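Local coordinates for oxalate-binding protein (Thermotoga maritima, PDB 1O4T), which binds oxalate and a manganese ion in a cupin fold, is predicted to act as an oxalate decarboxylase, and forms a homodimer, at the interface of chains A and B. Sequence-based numbering; all coordinates share one arbitrary frame. Chains: chain A/B, putative oxalate decarboxylase.

Contact 1: the interface of chains A and B. Residues chain A 21-23, 46, 61, 85, 127; chain B 83, 103-105.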
loop_
_atom_site.group_PDB
_atom_site.type_symbol
_atom_site.label_atom_id
_atom_site.label_comp_id
_atom_site.label_asym_id
_atom_site.label_seq_id
_atom_site.Cartn_x
_atom_site.Cartn_y
_atom_site.Cartn_z
ATOM N N VAL A 21 -6.486 -5.941 -9.954
ATOM C CA VAL A 21 -6.931 -7.026 -9.077
ATOM C C VAL A 21 -7.895 -6.416 -8.062
ATOM O O VAL A 21 -7.510 -5.527 -7.302
ATOM C CB VAL A 21 -5.733 -7.635 -8.314
ATOM C CG1 VAL A 21 -6.194 -8.695 -7.282
ATOM C CG2 VAL A 21 -4.694 -8.183 -9.295
ATOM N N ARG A 22 -9.151 -6.870 -8.073
ATOM C CA ARG A 22 -10.143 -6.407 -7.097
ATOM C C ARG A 22 -10.023 -7.169 -5.761
ATOM O O ARG A 22 -10.435 -8.327 -5.670
ATOM C CB ARG A 22 -11.575 -6.504 -7.630
ATOM C CG ARG A 22 -12.627 -5.945 -6.650
ATOM C CD ARG A 22 -13.853 -5.303 -7.306
ATOM N NE ARG A 22 -13.524 -4.057 -8.030
ATOM C CZ ARG A 22 -14.367 -3.432 -8.846
ATOM N NH1 ARG A 22 -14.000 -2.329 -9.463
ATOM N NH2 ARG A 22 -15.586 -3.911 -9.062
ATOM N N SER A 23 -9.406 -6.526 -4.751
ATOM C CA SER A 23 -9.179 -7.127 -3.407
ATOM C C SER A 23 -10.451 -7.848 -2.997
ATOM O O SER A 23 -10.455 -9.014 -2.595
ATOM C CB SER A 23 -8.892 -6.056 -2.296
ATOM O OG SER A 23 -7.522 -5.994 -1.876
ATOM N N LEU A 46 -2.233 -10.239 -3.040
ATOM C CA LEU A 46 -2.757 -9.379 -4.100
ATOM C C LEU A 46 -1.911 -9.441 -5.378
ATOM O O LEU A 46 -2.460 -9.426 -6.484
ATOM C CB LEU A 46 -2.879 -7.953 -3.577
ATOM C CG LEU A 46 -3.721 -7.878 -2.329
ATOM C CD1 LEU A 46 -3.823 -6.424 -1.931
ATOM C CD2 LEU A 46 -5.081 -8.503 -2.494
ATOM N N ARG A 61 -3.103 -7.991 1.757
ATOM C CA ARG A 61 -4.016 -7.298 2.656
ATOM C C ARG A 61 -4.314 -8.227 3.839
ATOM O O ARG A 61 -4.740 -9.401 3.632
ATOM C CB ARG A 61 -5.309 -6.950 1.932
ATOM C CG ARG A 61 -6.185 -6.003 2.690
ATOM C CD ARG A 61 -7.541 -5.719 2.051
ATOM N NE ARG A 61 -8.325 -4.851 2.948
ATOM C CZ ARG A 61 -9.406 -4.150 2.590
ATOM N NH1 ARG A 61 -9.874 -4.202 1.344
ATOM N NH2 ARG A 61 -10.025 -3.386 3.486
ATOM N N LEU A 85 -5.122 0.344 7.020
ATOM C CA LEU A 85 -6.309 0.696 6.241
ATOM C C LEU A 85 -7.575 0.958 7.063
ATOM O O LEU A 85 -8.360 1.832 6.692
ATOM C CB LEU A 85 -6.636 -0.419 5.229
ATOM C CG LEU A 85 -5.640 -0.853 4.178
ATOM C CD1 LEU A 85 -6.122 -2.137 3.553
ATOM C CD2 LEU A 85 -5.517 0.202 3.152
ATOM N N LEU A 127 -2.283 -3.180 4.683
ATOM C CA LEU A 127 -1.462 -3.670 3.606
ATOM C C LEU A 127 -0.077 -4.014 4.083
ATOM O O LEU A 127 0.506 -3.256 4.828
ATOM C CB LEU A 127 -1.366 -2.547 2.582
ATOM C CG LEU A 127 -1.687 -2.871 1.164
ATOM C CD1 LEU A 127 -3.098 -3.446 1.035
ATOM C CD2 LEU A 127 -1.472 -1.544 0.363
ATOM N N TYR B 83 -2.666 1.085 -4.963
ATOM C CA TYR B 83 -3.691 0.448 -4.171
ATOM C C TYR B 83 -4.728 1.538 -3.879
ATOM O O TYR B 83 -4.426 2.558 -3.198
ATOM C CB TYR B 83 -3.076 -0.106 -2.895
ATOM C CG TYR B 83 -4.107 -0.799 -2.119
ATOM C CD1 TYR B 83 -4.431 -2.100 -2.410
ATOM C CD2 TYR B 83 -4.921 -0.093 -1.229
ATOM C CE1 TYR B 83 -5.419 -2.746 -1.720
ATOM C CE2 TYR B 83 -5.958 -0.729 -0.556
ATOM C CZ TYR B 83 -6.192 -2.048 -0.788
ATOM O OH TYR B 83 -7.216 -2.698 -0.151
ATOM N N GLY B 103 -10.060 -0.581 -2.730
ATOM C CA GLY B 103 -9.739 -1.996 -2.594
ATOM C C GLY B 103 -9.040 -2.586 -3.778
ATOM O O GLY B 103 -8.463 -3.673 -3.666
ATOM N N ASP B 104 -9.116 -1.900 -4.932
ATOM C CA ASP B 104 -8.429 -2.364 -6.133
ATOM C C ASP B 104 -6.933 -2.071 -6.123
ATOM O O ASP B 104 -6.492 -1.017 -5.662
ATOM C CB ASP B 104 -9.079 -1.743 -7.390
ATOM C CG ASP B 104 -10.486 -2.234 -7.620
ATOM O OD1 ASP B 104 -10.912 -3.215 -6.938
ATOM O OD2 ASP B 104 -11.265 -1.701 -8.465
ATOM N N VAL B 105 -6.192 -3.010 -6.698
ATOM C CA VAL B 105 -4.776 -2.922 -7.002
ATOM C C VAL B 105 -4.606 -2.705 -8.517
ATOM O O VAL B 105 -5.135 -3.464 -9.311
ATOM C CB VAL B 105 -4.028 -4.253 -6.578
ATOM C CG1 VAL B 105 -2.588 -4.239 -7.044
ATOM C CG2 VAL B 105 -4.101 -4.470 -5.070
#

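Contact 2: the interface of chains A and B. Residues chain A 91, 93, 98, 100, 104-107; chain B 19-20.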
loop_
_atom_site.group_PDB
_atom_site.type_symbol
_atom_site.label_atom_id
_atom_site.label_comp_id
_atom_site.label_asym_id
_atom_site.label_seq_id
_atom_site.Cartn_x
_atom_site.Cartn_y
_atom_site.Cartn_z
ATOM N N PHE A 91 1.530 -1.550 17.130
ATOM C CA PHE A 91 2.662 -2.015 16.368
ATOM C C PHE A 91 3.891 -2.079 17.266
ATOM O O PHE A 91 4.204 -1.118 17.987
ATOM C CB PHE A 91 2.904 -1.013 15.248
ATOM C CG PHE A 91 4.071 -1.340 14.384
ATOM C CD1 PHE A 91 4.075 -2.488 13.604
ATOM C CD2 PHE A 91 5.148 -0.491 14.302
ATOM C CE1 PHE A 91 5.135 -2.798 12.770
ATOM C CE2 PHE A 91 6.241 -0.812 13.441
ATOM C CZ PHE A 91 6.214 -1.973 12.697
ATOM N N ASP A 93 7.907 -2.535 17.255
ATOM C CA ASP A 93 9.151 -2.595 16.482
ATOM C C ASP A 93 10.299 -1.917 17.259
ATOM O O ASP A 93 10.081 -0.989 18.056
ATOM C CB ASP A 93 8.882 -2.021 15.090
ATOM C CG ASP A 93 10.133 -1.881 14.209
ATOM O OD1 ASP A 93 10.294 -2.641 13.229
ATOM O OD2 ASP A 93 10.977 -0.979 14.389
ATOM N N VAL A 98 3.832 1.044 19.816
ATOM C CA VAL A 98 3.306 2.301 19.305
ATOM C C VAL A 98 1.851 2.055 18.869
ATOM O O VAL A 98 1.609 1.165 18.061
ATOM C CB VAL A 98 4.155 2.745 18.092
ATOM C CG1 VAL A 98 3.498 3.879 17.320
ATOM C CG2 VAL A 98 5.573 3.142 18.550
ATOM N N ILE A 100 -1.379 2.488 16.688
ATOM C CA ILE A 100 -1.566 2.804 15.301
ATOM C C ILE A 100 -3.043 2.808 14.938
ATOM O O ILE A 100 -3.904 2.280 15.681
ATOM C CB ILE A 100 -0.726 1.895 14.368
ATOM C CG1 ILE A 100 -0.826 0.398 14.679
ATOM C CG2 ILE A 100 0.739 2.286 14.464
ATOM C CD1 ILE A 100 -2.055 -0.264 14.177
ATOM N N ASP A 104 -1.682 5.196 9.116
ATOM C CA ASP A 104 -0.298 5.045 9.589
ATOM C C ASP A 104 0.527 4.110 8.711
ATOM O O ASP A 104 0.070 3.052 8.252
ATOM C CB ASP A 104 -0.277 4.542 11.028
ATOM C CG ASP A 104 -0.762 5.575 12.028
ATOM O OD1 ASP A 104 -0.909 6.799 11.733
ATOM O OD2 ASP A 104 -1.052 5.225 13.176
ATOM N N VAL A 105 1.773 4.485 8.509
ATOM C CA VAL A 105 2.753 3.615 7.844
ATOM C C VAL A 105 3.641 3.039 8.934
ATOM O O VAL A 105 4.162 3.791 9.746
ATOM C CB VAL A 105 3.612 4.410 6.872
ATOM C CG1 VAL A 105 4.750 3.563 6.286
ATOM C CG2 VAL A 105 2.754 4.992 5.779
ATOM N N CYS A 106 3.811 1.710 8.940
ATOM C CA CYS A 106 4.759 1.042 9.854
ATOM C C CYS A 106 5.871 0.454 9.043
ATOM O O CYS A 106 5.604 -0.371 8.165
ATOM C CB CYS A 106 4.060 -0.061 10.635
ATOM S SG CYS A 106 2.536 0.461 11.425
ATOM N N PHE A 107 7.096 0.880 9.318
ATOM C CA PHE A 107 8.293 0.475 8.598
ATOM C C PHE A 107 9.194 -0.400 9.463
ATOM O O PHE A 107 9.628 0.010 10.562
ATOM C CB PHE A 107 9.080 1.710 8.155
ATOM C CG PHE A 107 10.255 1.386 7.295
ATOM C CD1 PHE A 107 10.065 0.985 5.986
ATOM C CD2 PHE A 107 11.545 1.446 7.795
ATOM C CE1 PHE A 107 11.156 0.659 5.175
ATOM C CE2 PHE A 107 12.629 1.116 7.006
ATOM C CZ PHE A 107 12.437 0.704 5.712
ATOM N N MET B 19 10.040 2.682 12.590
ATOM C CA MET B 19 9.356 3.997 12.650
ATOM C C MET B 19 7.905 3.866 12.188
ATOM O O MET B 19 7.540 2.969 11.412
ATOM C CB MET B 19 10.078 5.049 11.794
ATOM C CG MET B 19 10.092 4.759 10.268
ATOM S SD MET B 19 10.807 6.115 9.191
ATOM C CE MET B 19 12.271 6.712 10.264
ATOM N N VAL B 20 7.087 4.761 12.715
ATOM C CA VAL B 20 5.722 4.903 12.297
ATOM C C VAL B 20 5.613 6.304 11.754
ATOM O O VAL B 20 6.127 7.228 12.342
ATOM C CB VAL B 20 4.764 4.672 13.460
ATOM C CG1 VAL B 20 3.329 5.074 13.084
ATOM C CG2 VAL B 20 4.850 3.181 13.904
#

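Contact 1: the interface of chains A and B
A:Val21 and B:Val105 pair as antiparallel strands, A:Val21 N giving its hydrogen to B:Val105 O (2.9 Å) and B:Val105 N returning one to A:Val21 O, and the short strand 20-22 is thereby added to the partner's strand 104-108 in this homodimer of cupin subunits. Next in register, A:Arg22 meets B:Asp104 in a side-on salt bridge: NE lies 3.0 Å from OD1 and NH1 3.0 Å from OD2, each carboxylate oxygen using its syn lone pair. Guanidinium and carboxylate planes are only 6° apart, so both bonds lie close to one plane and together restrain rotation of either group. The arginine starts with CG anti to its backbone N (chi1 -177°), then bends at chi2 and chi3 to bring NE back to the acid. Beyond the strand pairing the contact turns apolar around B:Tyr83, whose ring is thrust into chain A. A:Leu127 covers one face, CD1 standing 3.8 Å from the ring centroid and displaced toward the rim, while CD2 sits against CG at the root of the ring. A:Leu85 comes tip to tip at CE2, and A:Leu46 CD1 bridges from the tyrosine to B:Val105 CG2 (3.7 Å). At the phenol end, the A:Arg61 guanidinium stands almost perpendicular to the ring (89°), with NH1 3.4 Å from the hydroxyl OH of B:Tyr83.

Contact 2: the interface of chains A and B
The ring of A:Phe91 has B:Val20 beside it, with the valine CG2 methyl 3.7 Å from ring atom CD2, and one face is occupied from within its own chain by A:Cys106 CB, 3.4 Å above the plane and over the ring centre. The cysteine thus caps the middle of that face, while B:Val20 CG2 comes in on the same side but outside the rim, near CD2. Here the phenyl and isopropyl groups run past one another, pointing opposite ways.

B:Val20 illustrates how a small branched residue can divide its methyls between neighbours. With CG1 anti to the backbone N (chi1 170°), B:Val20 CG2 is directed to A:Phe91 and also meets A:Val98 CG1 tip to tip at 3.7 Å. The other branch, B:Val20 CG1, approaches A:Ile100 CG2 at 4.0 Å, the two side chains crossing at about a right angle. An alanine here would probably open a gap beside A:Phe91 and A:Val98 and deprive A:Ile100 of its methyl partner.

The backbone supplies the polar part of the contact. B:Val20 forms an antiparallel bridge with A:Cys106, and A:Phe107 N donates to B:Met19 O at 3.0 Å in a nearly straight bond (172° at the hydrogen). The donor lies almost along the C=O axis. A return bond from B:Met19 N to A:Phe107 O is weak. B:Met19 adds an apolar touch alongside this pairing: its CG, placed between the backbone N and the carbonyl carbon (chi1 64°), packs against the start of the phenylalanine side chain, 3.8 Å from A:Phe107 CB.

Contact 1 and contact 2 lie about 20 Å apart, measured between the centres of their C-alpha atoms, yet they draw on the same pair of elements with the chains exchanged. Strand 20-22 of chain A meets strand 104-108 of chain B in contact 1; in contact 2, strand 20-22 of chain B and the residue before it meet strand 104-108 of chain A. Two-fold symmetry gives each contact a twin, so both descriptions apply at either end of the dimer. The reciprocal exchange of N-terminal strands extends a sheet in each subunit and probably helps hold the homodimer together.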